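Local coordinates for 2-C-methyl-D-erythritol 4-phosphate cytidylyltransferase (Thermus thermophilus HB8, PDB 2PX7), which probably catalyses the formation of 4-diphosphocytidyl-2-C-methyl-D-erythritol from CTP and 2-C-methyl-D-erythritol 4-phosphate in isoprenoid biosynthesis, at residues E25-I30 against A104-V109; A66-A71 against L82-L87. All coordinates share one frame; numbering follows the deposited sequence.

Contact 1: residues E25-I30 against A104-V109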
loop_
_atom_site.group_PDB
_atom_site.type_symbol
_atom_site.label_atom_id
_atom_site.label_comp_id
_atom_site.label_asym_id
_atom_site.label_seq_id
_atom_site.Cartn_x
_atom_site.Cartn_y
_atom_site.Cartn_z
ATOM N N GLU A 25 -12.392 -23.938 12.934
ATOM C CA GLU A 25 -13.024 -23.014 11.977
ATOM C C GLU A 25 -13.860 -23.765 10.922
ATOM O O GLU A 25 -14.863 -24.368 11.306
ATOM C CB GLU A 25 -12.018 -22.033 11.365
ATOM C CG GLU A 25 -11.699 -20.824 12.240
ATOM C CD GLU A 25 -10.790 -19.819 11.547
ATOM O OE1 GLU A 25 -9.911 -20.225 10.760
ATOM O OE2 GLU A 25 -10.934 -18.617 11.795
ATOM N N VAL A 26 -13.482 -23.702 9.624
ATOM C CA VAL A 26 -14.277 -24.254 8.430
ATOM C C VAL A 26 -13.533 -24.434 7.011
ATOM O O VAL A 26 -12.497 -25.068 6.984
ATOM C CB VAL A 26 -15.760 -23.715 8.351
ATOM C CG1 VAL A 26 -16.701 -24.632 9.110
ATOM C CG2 VAL A 26 -15.911 -22.317 8.909
ATOM N N SER A 27 -14.011 -23.935 5.862
ATOM C CA SER A 27 -13.363 -24.313 4.537
ATOM C C SER A 27 -12.431 -23.310 3.727
ATOM O O SER A 27 -12.901 -22.353 3.131
ATOM C CB SER A 27 -14.436 -24.892 3.613
ATOM O OG SER A 27 -13.926 -25.848 2.708
ATOM N N VAL A 28 -11.122 -23.565 3.663
ATOM C CA VAL A 28 -10.159 -22.582 3.122
ATOM C C VAL A 28 -9.626 -22.953 1.727
ATOM O O VAL A 28 -9.079 -24.043 1.538
ATOM C CB VAL A 28 -8.953 -22.357 4.102
ATOM C CG1 VAL A 28 -7.936 -21.433 3.500
ATOM C CG2 VAL A 28 -9.423 -21.819 5.462
ATOM N N LEU A 29 -9.777 -22.047 0.756
ATOM C CA LEU A 29 -9.302 -22.306 -0.613
ATOM C C LEU A 29 -8.109 -21.440 -0.938
ATOM O O LEU A 29 -8.195 -20.218 -0.839
ATOM C CB LEU A 29 -10.415 -22.095 -1.658
ATOM C CG LEU A 29 -11.826 -22.579 -1.290
ATOM C CD1 LEU A 29 -12.813 -22.320 -2.446
ATOM C CD2 LEU A 29 -11.797 -24.064 -0.931
ATOM N N ILE A 30 -7.007 -22.084 -1.322
ATOM C CA ILE A 30 -5.757 -21.417 -1.679
ATOM C C ILE A 30 -5.405 -21.629 -3.172
ATOM O O ILE A 30 -4.693 -22.583 -3.514
ATOM C CB ILE A 30 -4.566 -21.900 -0.765
ATOM C CG1 ILE A 30 -4.921 -21.877 0.743
ATOM C CG2 ILE A 30 -3.239 -21.198 -1.120
ATOM C CD1 ILE A 30 -5.309 -20.487 1.384
ATOM N N ALA A 104 -14.789 -28.298 -1.964
ATOM C CA ALA A 104 -15.108 -27.740 -0.641
ATOM C C ALA A 104 -16.244 -28.530 0.032
ATOM O O ALA A 104 -17.244 -28.815 -0.608
ATOM C CB ALA A 104 -15.470 -26.248 -0.761
ATOM N N SER A 105 -16.085 -28.888 1.312
ATOM C CA SER A 105 -17.086 -29.719 1.991
ATOM C C SER A 105 -17.950 -28.958 2.991
ATOM O O SER A 105 -19.024 -29.439 3.387
ATOM C CB SER A 105 -16.441 -30.961 2.640
ATOM O OG SER A 105 -15.546 -30.602 3.679
ATOM N N LEU A 106 -17.512 -27.752 3.354
ATOM C CA LEU A 106 -18.181 -26.956 4.383
ATOM C C LEU A 106 -18.948 -25.758 3.773
ATOM O O LEU A 106 -18.571 -25.267 2.709
ATOM C CB LEU A 106 -17.151 -26.532 5.441
ATOM C CG LEU A 106 -16.467 -27.754 6.093
ATOM C CD1 LEU A 106 -15.093 -27.420 6.619
ATOM C CD2 LEU A 106 -17.340 -28.370 7.203
ATOM N N PRO A 107 -20.047 -25.320 4.420
ATOM C CA PRO A 107 -20.923 -24.281 3.860
ATOM C C PRO A 107 -20.389 -22.848 3.904
ATOM O O PRO A 107 -21.081 -21.913 3.462
ATOM C CB PRO A 107 -22.188 -24.393 4.714
ATOM C CG PRO A 107 -21.704 -24.884 6.032
ATOM C CD PRO A 107 -20.565 -25.831 5.709
ATOM N N LEU A 108 -19.174 -22.687 4.432
ATOM C CA LEU A 108 -18.507 -21.390 4.471
ATOM C C LEU A 108 -17.099 -21.525 3.903
ATOM O O LEU A 108 -16.409 -22.501 4.190
ATOM C CB LEU A 108 -18.476 -20.861 5.910
ATOM C CG LEU A 108 -18.433 -19.341 6.025
ATOM C CD1 LEU A 108 -19.805 -18.737 5.901
ATOM C CD2 LEU A 108 -17.812 -18.947 7.348
ATOM N N VAL A 109 -16.683 -20.568 3.070
ATOM C CA VAL A 109 -15.345 -20.616 2.473
ATOM C C VAL A 109 -14.555 -19.346 2.714
ATOM O O VAL A 109 -15.110 -18.267 2.705
ATOM C CB VAL A 109 -15.335 -20.881 0.926
ATOM C CG1 VAL A 109 -15.529 -22.313 0.638
ATOM C CG2 VAL A 109 -16.373 -19.998 0.164
#

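Contact 2: residues A66-A71 against L82-L87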
loop_
_atom_site.group_PDB
_atom_site.type_symbol
_atom_site.label_atom_id
_atom_site.label_comp_id
_atom_site.label_asym_id
_atom_site.label_seq_id
_atom_site.Cartn_x
_atom_site.Cartn_y
_atom_site.Cartn_z
ATOM N N ALA A 66 -11.031 -26.190 9.489
ATOM C CA ALA A 66 -11.415 -27.599 9.389
ATOM C C ALA A 66 -10.892 -28.270 8.102
ATOM O O ALA A 66 -10.589 -29.458 8.100
ATOM C CB ALA A 66 -12.937 -27.763 9.530
ATOM N N GLU A 67 -10.761 -27.490 7.024
ATOM C CA GLU A 67 -10.342 -28.007 5.710
ATOM C C GLU A 67 -9.574 -26.931 4.926
ATOM O O GLU A 67 -10.061 -25.805 4.757
ATOM C CB GLU A 67 -11.583 -28.463 4.931
ATOM C CG GLU A 67 -11.328 -28.962 3.513
ATOM C CD GLU A 67 -12.617 -29.360 2.794
ATOM O OE1 GLU A 67 -13.461 -28.479 2.507
ATOM O OE2 GLU A 67 -12.776 -30.565 2.498
ATOM N N VAL A 68 -8.362 -27.266 4.493
ATOM C CA VAL A 68 -7.565 -26.400 3.628
ATOM C C VAL A 68 -7.352 -27.119 2.285
ATOM O O VAL A 68 -6.879 -28.265 2.241
ATOM C CB VAL A 68 -6.206 -26.003 4.255
ATOM C CG1 VAL A 68 -5.457 -25.006 3.358
ATOM C CG2 VAL A 68 -6.382 -25.424 5.681
ATOM N N LEU A 69 -7.726 -26.441 1.203
ATOM C CA LEU A 69 -7.588 -26.977 -0.153
ATOM C C LEU A 69 -6.689 -26.052 -0.946
ATOM O O LEU A 69 -6.911 -24.837 -0.984
ATOM C CB LEU A 69 -8.962 -27.087 -0.814
ATOM C CG LEU A 69 -9.982 -28.022 -0.149
ATOM C CD1 LEU A 69 -11.390 -27.665 -0.557
ATOM C CD2 LEU A 69 -9.705 -29.491 -0.506
ATOM N N VAL A 70 -5.666 -26.630 -1.562
ATOM C CA VAL A 70 -4.617 -25.874 -2.237
ATOM C C VAL A 70 -4.512 -26.297 -3.698
ATOM O O VAL A 70 -4.503 -27.494 -4.008
ATOM C CB VAL A 70 -3.237 -26.083 -1.554
ATOM C CG1 VAL A 70 -2.129 -25.277 -2.272
ATOM C CG2 VAL A 70 -3.304 -25.711 -0.070
ATOM N N ALA A 71 -4.422 -25.307 -4.583
ATOM C CA ALA A 71 -4.206 -25.538 -6.000
ATOM C C ALA A 71 -2.755 -25.264 -6.339
ATOM O O ALA A 71 -2.215 -24.218 -5.957
ATOM C CB ALA A 71 -5.110 -24.650 -6.828
ATOM N N LEU A 82 1.913 -31.701 5.292
ATOM C CA LEU A 82 1.223 -30.466 5.645
ATOM C C LEU A 82 -0.252 -30.781 5.824
ATOM O O LEU A 82 -0.744 -31.784 5.305
ATOM C CB LEU A 82 1.432 -29.414 4.558
ATOM C CG LEU A 82 2.869 -29.183 4.083
ATOM C CD1 LEU A 82 2.867 -28.322 2.831
ATOM C CD2 LEU A 82 3.736 -28.550 5.176
ATOM N N GLY A 83 -0.967 -29.951 6.569
ATOM C CA GLY A 83 -2.388 -30.204 6.771
ATOM C C GLY A 83 -3.196 -29.520 5.684
ATOM O O GLY A 83 -3.720 -28.406 5.907
ATOM N N ALA A 84 -3.268 -30.166 4.512
ATOM C CA ALA A 84 -3.968 -29.634 3.339
ATOM C C ALA A 84 -4.194 -30.713 2.271
ATOM O O ALA A 84 -3.425 -31.665 2.172
ATOM C CB ALA A 84 -3.195 -28.457 2.734
ATOM N N VAL A 85 -5.248 -30.546 1.475
ATOM C CA VAL A 85 -5.494 -31.388 0.296
ATOM C C VAL A 85 -5.134 -30.599 -0.972
ATOM O O VAL A 85 -5.487 -29.435 -1.093
ATOM C CB VAL A 85 -6.953 -31.929 0.286
ATOM C CG1 VAL A 85 -7.309 -32.580 -1.057
ATOM C CG2 VAL A 85 -7.162 -32.925 1.452
ATOM N N PHE A 86 -4.397 -31.232 -1.885
ATOM C CA PHE A 86 -3.862 -30.570 -3.080
ATOM C C PHE A 86 -4.522 -31.040 -4.376
ATOM O O PHE A 86 -4.845 -32.219 -4.522
ATOM C CB PHE A 86 -2.351 -30.787 -3.178
ATOM C CG PHE A 86 -1.577 -30.174 -2.045
ATOM C CD1 PHE A 86 -1.034 -28.900 -2.173
ATOM C CD2 PHE A 86 -1.400 -30.867 -0.847
ATOM C CE1 PHE A 86 -0.324 -28.319 -1.121
ATOM C CE2 PHE A 86 -0.683 -30.300 0.219
ATOM C CZ PHE A 86 -0.148 -29.019 0.081
ATOM N N LEU A 87 -4.724 -30.109 -5.306
ATOM C CA LEU A 87 -5.200 -30.427 -6.652
ATOM C C LEU A 87 -4.422 -29.574 -7.645
ATOM O O LEU A 87 -3.706 -28.648 -7.244
ATOM C CB LEU A 87 -6.697 -30.130 -6.830
ATOM C CG LEU A 87 -7.766 -29.790 -5.791
ATOM C CD1 LEU A 87 -9.084 -29.547 -6.505
ATOM C CD2 LEU A 87 -7.961 -30.892 -4.750
#

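Contact 1: residues E25-I30 against A104-V109
A104 meets S27 and L29 where the loop behind helix 93-103 leads into strand 108-111, the parallel neighbour of strand 27-31 in the Rossmann-like sheet of this cytidylyltransferase. Its CB comes to 3.8 Å from S27 OG and also lies near L29 CD2. S105 brings its backbone N close to the same hydroxyl, but both groups are hydrogen-bonded to E67 of strand 67-72, on the other side of strand 27-31, rather than to each other. L106 then folds back over the first segment. Its CB lies 3.7 Å from S27 CB; with CG beside the backbone N (chi1 -59°), CD1 rests on the V26 peptide, 3.4 Å from V26 C. The V26 methyl CG1 packs on this same CD1, while its CG2 reaches L108 CD2 at 4.2 Å. Beyond P107 the chain enters the sheet, and S27 N gives L108 O a weak, bent hydrogen bond (3.3 Å, 135°). V109 pairs directly with S27, their side chains on one face of the sheet and V109 covered there by helix 175-188. V109 CG1 touches L29 CD1 at 4.1 Å, and V109 CA directs its hydrogen at S27 O across 3.1 Å.

Contact 2: residues A66-A71 against L82-L87
The parallel strand pair at one margin of the Rossmann-like sheet is formed here: strand 85-88, outermost within the chain, runs alongside strand 67-72, to which it is joined by a connection without a helix. Over residues 67-71 and 85-87 their directions differ by 25°. Three nearly straight backbone hydrogen bonds hold them: V85 N to V68 O at 2.9 Å, V70 N to V85 O at 2.8 Å, and L87 N to V70 O at 2.9 Å. V70 thus uses both its N-H and its carbonyl on the edge strand. CA-H groups of A84, L69 and F86 add weaker contacts to the same carbonyls, and A71 CA does likewise to L87 O. G83, the centre of an inverse gamma turn, brings the chain up to A84, whose methyl lies 4.2 Å from V68 CB.

V70 and F86 stand side by side on one face. With CG beside the backbone N (chi1 -64°), the F86 ring lies alongside V70, CD1 3.6 Å from V70 CB. V70 CG1, placed trans to the V70 nitrogen (chi1 -180°), meets F86 CE1 at 3.7 Å, whereas CG2 turns to A84 CB at 3.9 Å. An alanine in place of V70 keeps CB against the ring but lacks both methyls, so F86 is likely to become somewhat freer to turn and A84 CB to be less closely packed, with V68 still beside it. On the opposite face L69 and V85 lie alongside each other, L69 CD2 3.8 Å from V85 CB.

P78 and P79 touch F86 from the connecting loop. Helix 54-61 covers V68 and V70 through L59 and L55, while helix 93-103 packs on L69, A71 and L87 from the other face, and strand 27-31 flanks strand 67-72 on the side away from strand 85-88.

Contacts 1 and 2, their centres about 10 Å apart, span four strands adjacent in one sheet, in the order 85-88, 67-72, 27-31, 108-111. The two central strands link them: V28 N lies 2.7 Å from E67 O and V28 O lies 2.8 Å from L69 N, both probable hydrogen bonds. E67 OE1, 2.7 Å from S27 OG, ties the two contacts through a side chain as well. Contact 1 lies away from the predicted catalytic and substrate-positioning residues. The V70 side chain of contact 2 is about 11 Å from that of K44, a predicted transition-state stabiliser.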